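Local coordinates for putative hydrolase YdeN (Bacillus subtilis, PDB 1UXO), which is probably a serine hydrolase of the alpha/beta-hydrolase fold, its natural substrate not established, at residues Y8-Y13 with D54-Y59; L30-Q35 with V182-F187; R81-L86 with A90-I95; I96-F101 with P177-V182. The protein carries 2 engineered substitutions. All coordinates share one frame; numbering follows the deposited sequence.

Contact 1 of 4, residues Y8-Y13 with D54-Y59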
loop_
_atom_site.group_PDB
_atom_site.type_symbol
_atom_site.label_atom_id
_atom_site.label_comp_id
_atom_site.label_asym_id
_atom_site.label_seq_id
_atom_site.Cartn_x
_atom_site.Cartn_y
_atom_site.Cartn_z
ATOM N N TYR A 8 5.864 -2.583 7.152
ATOM C CA TYR A 8 4.634 -1.987 7.683
ATOM C C TYR A 8 3.487 -2.293 6.733
ATOM O O TYR A 8 3.659 -2.224 5.506
ATOM C CB TYR A 8 4.768 -0.481 7.882
ATOM C CG TYR A 8 5.623 -0.063 9.052
ATOM C CD1 TYR A 8 5.267 -0.370 10.363
ATOM C CD2 TYR A 8 6.824 0.592 8.854
ATOM C CE1 TYR A 8 6.069 0.071 11.446
ATOM C CE2 TYR A 8 7.593 1.009 9.888
ATOM C CZ TYR A 8 7.244 0.705 11.178
ATOM O OH TYR A 8 8.052 1.131 12.212
ATOM N N ILE A 9 2.326 -2.609 7.282
ATOM C CA ILE A 9 1.154 -2.955 6.480
ATOM C C ILE A 9 0.051 -1.954 6.794
ATOM O O ILE A 9 -0.303 -1.758 7.979
ATOM C CB ILE A 9 0.719 -4.384 6.770
ATOM C CG1 ILE A 9 1.814 -5.371 6.444
ATOM C CG2 ILE A 9 -0.621 -4.773 6.007
ATOM C CD1 ILE A 9 1.614 -6.718 7.183
ATOM N N ILE A 10 -0.489 -1.324 5.752
ATOM C CA ILE A 10 -1.460 -0.222 5.919
ATOM C C ILE A 10 -2.753 -0.511 5.143
ATOM O O ILE A 10 -2.757 -0.706 3.916
ATOM C CB ILE A 10 -0.852 1.143 5.447
ATOM C CG1 ILE A 10 0.480 1.429 6.103
ATOM C CG2 ILE A 10 -1.873 2.289 5.703
ATOM C CD1 ILE A 10 1.699 0.959 5.396
ATOM N N HIS A 11 -3.863 -0.476 5.867
ATOM C CA HIS A 11 -5.178 -0.829 5.352
ATOM C C HIS A 11 -5.879 0.343 4.677
ATOM O O HIS A 11 -5.354 1.428 4.594
ATOM C CB HIS A 11 -6.060 -1.357 6.506
ATOM C CG HIS A 11 -6.395 -0.302 7.519
ATOM N ND1 HIS A 11 -7.266 0.734 7.260
ATOM C CD2 HIS A 11 -5.948 -0.115 8.790
ATOM C CE1 HIS A 11 -7.344 1.520 8.333
ATOM N NE2 HIS A 11 -6.571 1.012 9.284
ATOM N N GLY A 12 -7.085 0.094 4.182
ATOM C CA GLY A 12 -7.879 1.085 3.459
ATOM C C GLY A 12 -9.102 1.533 4.243
ATOM O O GLY A 12 -9.186 1.405 5.481
ATOM N N TYR A 13 -10.052 2.076 3.493
ATOM C CA TYR A 13 -11.376 2.500 3.992
ATOM C C TYR A 13 -12.161 1.349 4.649
ATOM O O TYR A 13 -12.227 0.209 4.132
ATOM C CB TYR A 13 -12.135 3.078 2.809
ATOM C CG TYR A 13 -13.572 3.415 3.062
ATOM C CD1 TYR A 13 -13.938 4.272 4.078
ATOM C CD2 TYR A 13 -14.576 2.891 2.240
ATOM C CE1 TYR A 13 -15.311 4.582 4.313
ATOM C CE2 TYR A 13 -15.943 3.203 2.473
ATOM C CZ TYR A 13 -16.274 4.061 3.498
ATOM O OH TYR A 13 -17.611 4.348 3.763
ATOM N N ASP A 54 -0.564 12.178 9.676
ATOM C CA ASP A 54 -0.071 12.384 11.070
ATOM C C ASP A 54 0.199 11.052 11.765
ATOM O O ASP A 54 1.210 10.907 12.419
ATOM C CB ASP A 54 -1.059 13.192 11.924
ATOM C CG ASP A 54 -1.107 14.652 11.551
ATOM O OD1 ASP A 54 -0.188 15.174 10.903
ATOM O OD2 ASP A 54 -2.077 15.364 11.864
ATOM N N THR A 55 -0.661 10.038 11.570
ATOM C CA THR A 55 -0.390 8.721 12.120
ATOM C C THR A 55 0.848 8.091 11.508
ATOM O O THR A 55 1.717 7.554 12.224
ATOM C CB THR A 55 -1.633 7.827 11.968
ATOM O OG1 THR A 55 -2.719 8.398 12.666
ATOM C CG2 THR A 55 -1.471 6.516 12.624
ATOM N N LEU A 56 0.983 8.144 10.175
ATOM C CA LEU A 56 2.181 7.592 9.596
ATOM C C LEU A 56 3.460 8.264 10.160
ATOM O O LEU A 56 4.497 7.624 10.329
ATOM C CB LEU A 56 2.137 7.720 8.062
ATOM C CG LEU A 56 1.050 6.851 7.386
ATOM C CD1 LEU A 56 0.686 7.356 5.978
ATOM C CD2 LEU A 56 1.452 5.345 7.386
ATOM N N SER A 57 3.379 9.564 10.416
ATOM C CA SER A 57 4.523 10.329 10.870
ATOM C C SER A 57 5.000 9.869 12.264
ATOM O O SER A 57 6.166 10.063 12.588
ATOM C CB SER A 57 4.223 11.835 10.782
ATOM O OG SER A 57 3.689 12.213 12.039
ATOM N N LEU A 58 4.156 9.159 13.010
ATOM C CA LEU A 58 4.553 8.594 14.322
ATOM C C LEU A 58 5.673 7.569 14.188
ATOM O O LEU A 58 6.372 7.318 15.175
ATOM C CB LEU A 58 3.380 7.897 14.999
ATOM C CG LEU A 58 2.213 8.793 15.382
ATOM C CD1 LEU A 58 1.040 7.981 15.815
ATOM C CD2 LEU A 58 2.551 9.829 16.431
ATOM N N TYR A 59 5.814 7.002 12.970
ATOM C CA TYR A 59 6.755 5.925 12.644
ATOM C C TYR A 59 7.951 6.394 11.790
ATOM O O TYR A 59 8.822 5.622 11.443
ATOM C CB TYR A 59 5.981 4.832 11.903
ATOM C CG TYR A 59 4.971 4.205 12.796
ATOM C CD1 TYR A 59 5.324 3.188 13.636
ATOM C CD2 TYR A 59 3.664 4.690 12.858
ATOM C CE1 TYR A 59 4.392 2.615 14.498
ATOM C CE2 TYR A 59 2.702 4.112 13.732
ATOM C CZ TYR A 59 3.091 3.069 14.531
ATOM O OH TYR A 59 2.209 2.463 15.416
#

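Contact 2 of 4, residues L30-Q35 with V182-F187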
loop_
_atom_site.group_PDB
_atom_site.type_symbol
_atom_site.label_atom_id
_atom_site.label_comp_id
_atom_site.label_asym_id
_atom_site.label_seq_id
_atom_site.Cartn_x
_atom_site.Cartn_y
_atom_site.Cartn_z
ATOM N N LEU A 30 6.673 -13.526 9.832
ATOM C CA LEU A 30 7.224 -13.983 11.099
ATOM C C LEU A 30 7.822 -15.396 10.984
ATOM O O LEU A 30 8.900 -15.698 11.562
ATOM C CB LEU A 30 6.133 -13.905 12.174
ATOM C CG LEU A 30 6.612 -14.323 13.558
ATOM C CD1 LEU A 30 7.751 -13.408 14.000
ATOM C CD2 LEU A 30 5.399 -14.346 14.551
ATOM N N ALA A 31 7.203 -16.235 10.162
ATOM C CA ALA A 31 7.728 -17.594 9.917
ATOM C C ALA A 31 9.133 -17.583 9.281
ATOM O O ALA A 31 9.910 -18.569 9.410
ATOM C CB ALA A 31 6.756 -18.376 9.041
ATOM N N ASP A 32 9.471 -16.479 8.612
ATOM C CA ASP A 32 10.818 -16.244 8.108
ATOM C C ASP A 32 11.752 -15.429 9.015
ATOM O O ASP A 32 12.893 -15.122 8.620
ATOM C CB ASP A 32 10.725 -15.476 6.820
ATOM C CG ASP A 32 10.016 -16.226 5.730
ATOM O OD1 ASP A 32 9.785 -17.484 5.756
ATOM O OD2 ASP A 32 9.637 -15.565 4.762
ATOM N N GLY A 33 11.281 -15.057 10.190
ATOM C CA GLY A 33 12.021 -14.181 11.075
ATOM C C GLY A 33 11.977 -12.721 10.661
ATOM O O GLY A 33 12.863 -11.951 11.064
ATOM N N VAL A 34 10.981 -12.341 9.846
ATOM C CA VAL A 34 10.827 -10.941 9.423
ATOM C C VAL A 34 9.721 -10.241 10.209
ATOM O O VAL A 34 8.568 -10.730 10.295
ATOM C CB VAL A 34 10.533 -10.833 7.926
ATOM C CG1 VAL A 34 10.298 -9.362 7.492
ATOM C CG2 VAL A 34 11.656 -11.512 7.072
ATOM N N GLN A 35 10.097 -9.092 10.774
ATOM C CA GLN A 35 9.243 -8.297 11.611
ATOM C C GLN A 35 8.299 -7.486 10.709
ATOM O O GLN A 35 8.742 -6.768 9.839
ATOM C CB GLN A 35 10.111 -7.353 12.498
ATOM C CG GLN A 35 9.305 -6.475 13.474
ATOM C CD GLN A 35 8.430 -7.288 14.367
ATOM O OE1 GLN A 35 8.843 -8.364 14.838
ATOM N NE2 GLN A 35 7.209 -6.839 14.566
ATOM N N VAL A 182 6.140 -11.423 -3.787
ATOM C CA VAL A 182 6.713 -10.204 -4.419
ATOM C C VAL A 182 7.617 -9.493 -3.418
ATOM O O VAL A 182 8.758 -9.128 -3.723
ATOM C CB VAL A 182 5.633 -9.291 -4.987
ATOM C CG1 VAL A 182 6.247 -7.956 -5.423
ATOM C CG2 VAL A 182 4.928 -9.982 -6.183
ATOM N N LEU A 183 7.147 -9.365 -2.185
ATOM C CA LEU A 183 7.926 -8.761 -1.119
ATOM C C LEU A 183 9.223 -9.485 -0.881
ATOM O O LEU A 183 10.320 -8.884 -0.812
ATOM C CB LEU A 183 7.057 -8.724 0.178
ATOM C CG LEU A 183 7.596 -7.985 1.357
ATOM C CD1 LEU A 183 7.878 -6.505 1.014
ATOM C CD2 LEU A 183 6.659 -8.153 2.536
ATOM N N THR A 184 9.131 -10.797 -0.743
ATOM C CA THR A 184 10.302 -11.593 -0.471
ATOM C C THR A 184 11.358 -11.495 -1.591
ATOM O O THR A 184 12.564 -11.573 -1.311
ATOM C CB THR A 184 9.840 -13.051 -0.172
ATOM O OG1 THR A 184 9.175 -13.036 1.103
ATOM C CG2 THR A 184 11.029 -14.016 0.026
ATOM N N SER A 185 10.925 -11.351 -2.831
ATOM C CA SER A 185 11.853 -11.219 -3.962
ATOM C C SER A 185 12.702 -9.936 -3.816
ATOM O O SER A 185 13.877 -9.888 -4.220
ATOM C CB SER A 185 11.107 -11.288 -5.295
ATOM O OG SER A 185 10.461 -10.055 -5.633
ATOM N N TYR A 186 12.126 -8.923 -3.194
ATOM C CA TYR A 186 12.869 -7.711 -2.915
ATOM C C TYR A 186 14.028 -7.948 -1.952
ATOM O O TYR A 186 15.026 -7.199 -1.985
ATOM C CB TYR A 186 11.993 -6.680 -2.247
ATOM C CG TYR A 186 10.841 -6.108 -3.034
ATOM C CD1 TYR A 186 10.655 -6.355 -4.404
ATOM C CD2 TYR A 186 9.942 -5.268 -2.387
ATOM C CE1 TYR A 186 9.550 -5.787 -5.087
ATOM C CE2 TYR A 186 8.934 -4.661 -3.050
ATOM C CZ TYR A 186 8.743 -4.955 -4.416
ATOM O OH TYR A 186 7.705 -4.298 -5.015
ATOM N N PHE A 187 13.827 -8.839 -0.985
ATOM C CA PHE A 187 14.828 -9.088 0.042
ATOM C C PHE A 187 16.054 -9.804 -0.550
ATOM O O PHE A 187 17.182 -9.588 -0.082
ATOM C CB PHE A 187 14.286 -9.953 1.183
ATOM C CG PHE A 187 13.027 -9.422 1.859
ATOM C CD1 PHE A 187 12.654 -8.091 1.784
ATOM C CD2 PHE A 187 12.219 -10.292 2.568
ATOM C CE1 PHE A 187 11.514 -7.658 2.407
ATOM C CE2 PHE A 187 11.103 -9.856 3.228
ATOM C CZ PHE A 187 10.739 -8.531 3.147
HETATM O O HOH W 1 10.483 -13.183 3.561
#

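Contact 3 of 4, residues R81-L86 with A90-I95. Engineered in segment 90-95: A90 (natural residue Lys), A91 (natural residue Gln).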
loop_
_atom_site.group_PDB
_atom_site.type_symbol
_atom_site.label_atom_id
_atom_site.label_comp_id
_atom_site.label_asym_id
_atom_site.label_seq_id
_atom_site.Cartn_x
_atom_site.Cartn_y
_atom_site.Cartn_z
ATOM N N ARG A 81 1.299 10.196 -0.710
ATOM C CA ARG A 81 1.381 11.550 -0.191
ATOM C C ARG A 81 2.422 11.670 0.903
ATOM O O ARG A 81 3.114 12.684 1.000
ATOM C CB ARG A 81 0.055 12.023 0.293
ATOM C CG ARG A 81 -0.933 12.242 -0.784
ATOM C CD ARG A 81 -0.546 13.493 -1.637
ATOM N NE ARG A 81 -1.533 13.693 -2.652
ATOM C CZ ARG A 81 -1.349 14.322 -3.787
ATOM N NH1 ARG A 81 -0.183 14.908 -4.086
ATOM N NH2 ARG A 81 -2.385 14.355 -4.613
ATOM N N PHE A 82 2.500 10.663 1.769
ATOM C CA PHE A 82 3.512 10.615 2.823
ATOM C C PHE A 82 4.909 10.672 2.258
ATOM O O PHE A 82 5.761 11.459 2.728
ATOM C CB PHE A 82 3.265 9.355 3.653
ATOM C CG PHE A 82 4.119 9.214 4.827
ATOM C CD1 PHE A 82 4.054 10.108 5.876
ATOM C CD2 PHE A 82 4.999 8.117 4.912
ATOM C CE1 PHE A 82 4.895 9.923 7.008
ATOM C CE2 PHE A 82 5.813 7.921 6.053
ATOM C CZ PHE A 82 5.750 8.843 7.084
ATOM N N LEU A 83 5.199 9.850 1.253
ATOM C CA LEU A 83 6.553 9.821 0.672
ATOM C C LEU A 83 6.874 11.116 -0.020
ATOM O O LEU A 83 8.037 11.522 -0.018
ATOM C CB LEU A 83 6.683 8.704 -0.343
ATOM C CG LEU A 83 6.504 7.296 0.229
ATOM C CD1 LEU A 83 6.498 6.379 -0.960
ATOM C CD2 LEU A 83 7.636 6.969 1.153
ATOM N N GLU A 84 5.877 11.790 -0.616
ATOM C CA GLU A 84 6.162 13.078 -1.274
ATOM C C GLU A 84 6.771 14.073 -0.333
ATOM O O GLU A 84 7.615 14.856 -0.742
ATOM C CB GLU A 84 4.895 13.774 -1.775
ATOM C CG GLU A 84 4.372 13.312 -3.046
ATOM C CD GLU A 84 3.185 14.160 -3.525
ATOM O OE1 GLU A 84 2.335 14.563 -2.708
ATOM O OE2 GLU A 84 3.109 14.428 -4.737
ATOM N N HIS A 85 6.334 14.071 0.919
ATOM C CA HIS A 85 6.778 15.082 1.862
ATOM C C HIS A 85 7.868 14.598 2.838
ATOM O O HIS A 85 8.261 15.326 3.723
ATOM C CB HIS A 85 5.551 15.625 2.613
ATOM C CG HIS A 85 4.711 16.546 1.776
ATOM N ND1 HIS A 85 3.383 16.783 2.036
ATOM C CD2 HIS A 85 5.008 17.259 0.647
ATOM C CE1 HIS A 85 2.903 17.619 1.124
ATOM N NE2 HIS A 85 3.863 17.925 0.267
ATOM N N LEU A 86 8.393 13.395 2.606
ATOM C CA LEU A 86 9.394 12.815 3.497
ATOM C C LEU A 86 10.814 13.176 3.044
ATOM O O LEU A 86 11.172 12.990 1.891
ATOM C CB LEU A 86 9.223 11.305 3.436
ATOM C CG LEU A 86 9.760 10.482 4.577
ATOM C CD1 LEU A 86 9.202 11.026 5.892
ATOM C CD2 LEU A 86 9.346 9.019 4.374
ATOM N N ALA A 90 18.142 8.091 2.161
ATOM C CA ALA A 90 18.164 7.135 1.071
ATOM C C ALA A 90 16.754 6.506 0.913
ATOM O O ALA A 90 15.920 6.572 1.809
ATOM C CB ALA A 90 19.187 6.054 1.337
ATOM N N ALA A 91 16.561 5.865 -0.224
ATOM C CA ALA A 91 15.269 5.267 -0.591
ATOM C C ALA A 91 14.924 4.194 0.442
ATOM O O ALA A 91 15.801 3.506 0.963
ATOM C CB ALA A 91 15.358 4.682 -2.011
ATOM N N LEU A 92 13.646 4.094 0.782
ATOM C CA LEU A 92 13.135 2.899 1.429
ATOM C C LEU A 92 13.347 1.646 0.600
ATOM O O LEU A 92 13.573 1.695 -0.606
ATOM C CB LEU A 92 11.619 3.096 1.702
ATOM C CG LEU A 92 11.221 4.292 2.554
ATOM C CD1 LEU A 92 9.808 4.165 2.979
ATOM C CD2 LEU A 92 12.142 4.534 3.763
ATOM N N GLY A 93 13.307 0.491 1.262
ATOM C CA GLY A 93 13.472 -0.774 0.596
ATOM C C GLY A 93 12.462 -0.976 -0.525
ATOM O O GLY A 93 12.816 -1.417 -1.602
ATOM N N GLY A 94 11.197 -0.627 -0.268
ATOM C CA GLY A 94 10.194 -0.766 -1.297
ATOM C C GLY A 94 8.796 -0.563 -0.827
ATOM O O GLY A 94 8.527 -0.438 0.382
ATOM N N ILE A 95 7.904 -0.509 -1.812
ATOM C CA ILE A 95 6.459 -0.362 -1.600
ATOM C C ILE A 95 5.698 -1.322 -2.508
ATOM O O ILE A 95 6.103 -1.624 -3.665
ATOM C CB ILE A 95 5.975 1.091 -1.859
ATOM C CG1 ILE A 95 6.194 1.529 -3.304
ATOM C CG2 ILE A 95 6.565 2.093 -0.888
ATOM C CD1 ILE A 95 5.684 2.963 -3.573
#

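Contact 4 of 4, residues I96-F101 with P177-V182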
loop_
_atom_site.group_PDB
_atom_site.type_symbol
_atom_site.label_atom_id
_atom_site.label_comp_id
_atom_site.label_asym_id
_atom_site.label_seq_id
_atom_site.Cartn_x
_atom_site.Cartn_y
_atom_site.Cartn_z
ATOM N N ILE A 96 4.627 -1.873 -1.962
ATOM C CA ILE A 96 3.713 -2.671 -2.720
ATOM C C ILE A 96 2.324 -2.098 -2.502
ATOM O O ILE A 96 1.872 -1.965 -1.359
ATOM C CB ILE A 96 3.765 -4.116 -2.288
ATOM C CG1 ILE A 96 5.151 -4.718 -2.514
ATOM C CG2 ILE A 96 2.794 -4.930 -3.080
ATOM C CD1 ILE A 96 5.281 -6.176 -1.996
ATOM N N LEU A 97 1.680 -1.743 -3.590
ATOM C CA LEU A 97 0.388 -1.062 -3.550
ATOM C C LEU A 97 -0.665 -1.997 -4.065
ATOM O O LEU A 97 -0.837 -2.143 -5.279
ATOM C CB LEU A 97 0.435 0.229 -4.349
ATOM C CG LEU A 97 1.646 1.115 -4.049
ATOM C CD1 LEU A 97 1.689 2.350 -4.955
ATOM C CD2 LEU A 97 1.623 1.553 -2.605
ATOM N N VAL A 98 -1.383 -2.633 -3.132
ATOM C CA VAL A 98 -2.479 -3.537 -3.487
ATOM C C VAL A 98 -3.759 -2.764 -3.753
ATOM O O VAL A 98 -4.249 -2.055 -2.879
ATOM C CB VAL A 98 -2.687 -4.626 -2.439
ATOM C CG1 VAL A 98 -3.618 -5.670 -2.964
ATOM C CG2 VAL A 98 -1.335 -5.263 -2.103
ATOM N N SER A 99 -4.248 -2.865 -4.983
ATOM C CA SER A 99 -5.386 -2.082 -5.474
ATOM C C SER A 99 -5.124 -0.606 -5.376
ATOM O O SER A 99 -6.029 0.164 -5.011
ATOM C CB SER A 99 -6.627 -2.458 -4.730
ATOM O OG SER A 99 -6.790 -3.836 -4.731
ATOM N N GLY A 100 -3.881 -0.211 -5.675
ATOM C CA GLY A 100 -3.484 1.185 -5.585
ATOM C C GLY A 100 -4.144 2.073 -6.636
ATOM O O GLY A 100 -4.456 1.642 -7.780
ATOM N N PHE A 101 -4.317 3.329 -6.278
ATOM C CA PHE A 101 -4.896 4.293 -7.173
ATOM C C PHE A 101 -4.400 5.693 -6.731
ATOM O O PHE A 101 -3.973 5.866 -5.575
ATOM C CB PHE A 101 -6.437 4.227 -7.177
ATOM C CG PHE A 101 -7.059 4.480 -5.828
ATOM C CD1 PHE A 101 -7.593 5.724 -5.507
ATOM C CD2 PHE A 101 -7.089 3.462 -4.875
ATOM C CE1 PHE A 101 -8.155 5.954 -4.257
ATOM C CE2 PHE A 101 -7.655 3.679 -3.611
ATOM C CZ PHE A 101 -8.177 4.926 -3.289
ATOM N N PRO A 177 -0.878 -14.838 -0.965
ATOM C CA PRO A 177 0.506 -15.257 -1.245
ATOM C C PRO A 177 1.293 -14.403 -2.232
ATOM O O PRO A 177 2.480 -14.212 -2.025
ATOM C CB PRO A 177 0.329 -16.688 -1.749
ATOM C CG PRO A 177 -0.883 -17.188 -0.915
ATOM C CD PRO A 177 -1.818 -15.996 -1.057
ATOM N N ILE A 178 0.646 -13.879 -3.269
ATOM C CA ILE A 178 1.383 -13.031 -4.232
ATOM C C ILE A 178 2.080 -11.850 -3.550
ATOM O O ILE A 178 3.211 -11.550 -3.909
ATOM C CB ILE A 178 0.528 -12.582 -5.394
ATOM C CG1 ILE A 178 1.429 -11.837 -6.395
ATOM C CG2 ILE A 178 -0.684 -11.735 -4.959
ATOM C CD1 ILE A 178 0.852 -11.821 -7.751
ATOM N N VAL A 179 1.442 -11.210 -2.553
ATOM C CA VAL A 179 2.070 -10.112 -1.860
ATOM C C VAL A 179 3.310 -10.579 -1.106
ATOM O O VAL A 179 4.364 -9.941 -1.150
ATOM C CB VAL A 179 1.099 -9.335 -0.903
ATOM C CG1 VAL A 179 1.831 -8.186 -0.285
ATOM C CG2 VAL A 179 -0.044 -8.806 -1.684
ATOM N N TYR A 180 3.212 -11.707 -0.406
ATOM C CA TYR A 180 4.351 -12.228 0.348
ATOM C C TYR A 180 5.526 -12.571 -0.606
ATOM O O TYR A 180 6.703 -12.278 -0.326
ATOM C CB TYR A 180 3.925 -13.455 1.207
ATOM C CG TYR A 180 5.109 -14.220 1.641
ATOM C CD1 TYR A 180 5.872 -13.794 2.735
ATOM C CD2 TYR A 180 5.562 -15.331 0.909
ATOM C CE1 TYR A 180 7.032 -14.466 3.111
ATOM C CE2 TYR A 180 6.707 -15.999 1.275
ATOM C CZ TYR A 180 7.435 -15.551 2.362
ATOM O OH TYR A 180 8.591 -16.221 2.673
ATOM N N ASP A 181 5.209 -13.207 -1.724
ATOM C CA ASP A 181 6.243 -13.616 -2.677
ATOM C C ASP A 181 6.926 -12.411 -3.394
ATOM O O ASP A 181 8.168 -12.383 -3.528
ATOM C CB ASP A 181 5.701 -14.597 -3.687
ATOM C CG ASP A 181 5.458 -16.001 -3.072
ATOM O OD1 ASP A 181 6.208 -16.443 -2.152
ATOM O OD2 ASP A 181 4.558 -16.727 -3.462
ATOM N N VAL A 182 6.140 -11.423 -3.787
ATOM C CA VAL A 182 6.713 -10.204 -4.419
ATOM C C VAL A 182 7.617 -9.493 -3.418
ATOM O O VAL A 182 8.758 -9.128 -3.723
ATOM C CB VAL A 182 5.633 -9.291 -4.987
ATOM C CG1 VAL A 182 6.247 -7.956 -5.423
ATOM C CG2 VAL A 182 4.928 -9.982 -6.183
#

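Contact 1 of 4, residues Y8-Y13 with D54-Y59
In the alpha/beta-hydrolase sheet of this protein, Y8 and I10 on strand 6-10 meet L56 of helix 49-57 and Y59 shortly after it in the chain. The two tyrosines make the closer half. Y8 sends its phenol end against one ring carbon of its partner: OH lies 3.7 Å from Y59 CD1, and Y8 CE1 is 3.9 Å from the same CD1. The ring planes lie at 62° with centroids 5.4 Å apart, an oblique pair. Y8 has CG beside its backbone N (chi1 -73°), a setting that lets the phenol reach Y59. T62 OG1 hydrogen-bonds both Y8 OH and Y59 O, tying the two tyrosines through one hydroxyl.

Two residues further along the strand, I10 uses CG1 to touch L56 CD2 at 4.2 Å, a looser meeting of aliphatic branches. The side chain of I10 also rests on I79 of helix 75-84, and that of L56 on F82 of the same helix. No hydrogen bond joins the two segments; 150 Å² of surface is buried. This is strand-to-helix packing of the alpha/beta-hydrolase fold, with I10 about 9 Å from the predicted nucleophile S73, side chain to side chain.

Contact 2 of 4, residues L30-Q35 with V182-F187
V34 and F187 form the apolar half of a contact, in this alpha/beta-hydrolase fold, between the turn that leaves helix 22-31 and the C-terminal helix 177-188; D32 and T184 form its polar half. The apolar touch is a single one: V34 CG2 approaches F187 CE2 to 4.2 Å, meeting the ring obliquely. The phenyl group is held from several sides. L183 O lies 3.5 Å above one of its faces, toward the rim, while Y68 meets it edge-to-face and K5 makes a cation-pi contact with it. V34 also packs on V7 of strand 6-10, so the valine touches both F187 and that strand.

The polar half works through water. D32 OD2 and T184 OG1 are too far apart for a direct bond, and one water donates to both, linking the carboxylate to the threonine hydroxyl. Each oxygen has a further partner on helix 177-188: T184 OG1 bonds to Y180 O, and D32 OD2 probably bonds to Y180 OH, though that pair is unusually short and its detail doubtful. The other carboxylate oxygen, OD1, forms a salt bridge with R28, which would probably favour the charged form of D32.

The backbone sets D32 and V34 in place. G33 takes a positive phi of 77° in a Schellman motif that ends helix 22-31, and G33 N bonds to L30 O at 2.8 Å. The turn brings D32 and V34 to the same partner helix, and the bridging water stands 2.8 Å from D32 OD2 and 2.8 Å from T184 OG1.

Contact 3 of 4, residues R81-L86 with A90-I95
L83, near the end of helix 75-84, makes both side-chain contacts with the following strand 92-98, touching L92 and I95. Earlier in the last turn of the helix, R81 faces elsewhere and is gripped by its own helix: R81 NH1 donates to E84 OE1 at 2.9 Å, a salt bridge with an N-H...O angle of 161°. The acceptor lies close to the guanidinium plane, and the bond reaches the syn side of the carboxylate, 26° out of its plane. The same arginine has further partners in the loop before helix 121-127, bonding to the carbonyls of G117 and S118 and making a cation-pi contact with F119. F82 turns toward helix 49-57, where it packs on L53.

L83 then points toward the strand and divides its two methyls. CD2 meets L92 CD1 at 4.0 Å, the side chains crossing at a slant, while CD1 comes to 4.3 Å from I95 CG2. L83 holds CG beside its backbone N (chi1 -63°), and from there the two methyls reach different strand residues. Each strand residue has a second neighbour in L69 of strand 67-72, so L83, L92, I95 and L69 form one apolar cluster.

After E84, H85 leaves the helical conformation, and L86 N bonds back to L83 O at 3.2 Å. The chain then runs to A90 and A91, both engineered, and bends at G93 before I95. Helix 75-84 is thus packed on its own next strand, as in a beta-alpha-beta crossover built from strand 67-72, this helix and strand 92-98.

Contact 4 of 4, residues I96-F101 with P177-V182
I96 and V98 on strand 92-98 face V179 and V182 on the C-terminal helix 177-188, a helix-on-sheet layer of the alpha/beta-hydrolase fold. The two short elements run nearly antiparallel, at 169°, with axes 10.3 Å apart. The tight part is made of branched aliphatic ends. V98 CG2 meets V179 CG2 at 3.8 Å; in both valines CG2 lies opposite the carbonyl carbon, and the two side chains cross at an angle. I96 carries an extended chain (chi2 176°) that brings CD1 to V179 and V182, near V179 O at 4.0 Å and within 4.3 Å of V179 CG1. I134 of strand 128-136 touches both I96 and V179, closing this cluster from the neighbouring strand.

The other side of the helix does little here. P177 and D181 lie at the protein surface, and Y180 points away from the strand, packing instead on L25 and L29 of helix 22-31. V98 and S99 are the central residues of a type II turn from L97 to G100. V98 is also about 7 Å from the side chains of S73 and H166, two members of the predicted charge relay system. At the other end of the cluster, I96 CD1 reaches V182 CG1 at 4.0 Å.

Contacts 1, 3 and 4 pack helices on one parallel sheet, and contact 2 joins the turn after helix 22-31 to helix 177-188. Contacts 3 and 4 use successive parts of strand 92-98, which meets helix 75-84 in contact 3 and helix 177-188 in contact 4; their centres are 17 Å apart. Contacts 2 and 4 share V182 and helix 177-188, and both contacts 3 and 4 are nested in the chain loop closed by contact 2. Contact 1 crosses contact 2 along the chain, closes before contact 3 opens, and touches it through L56 and F82. Contacts 1 and 4, their centres 16 Å apart, come near the predicted site; contacts 2 and 3 are structural packing away from it.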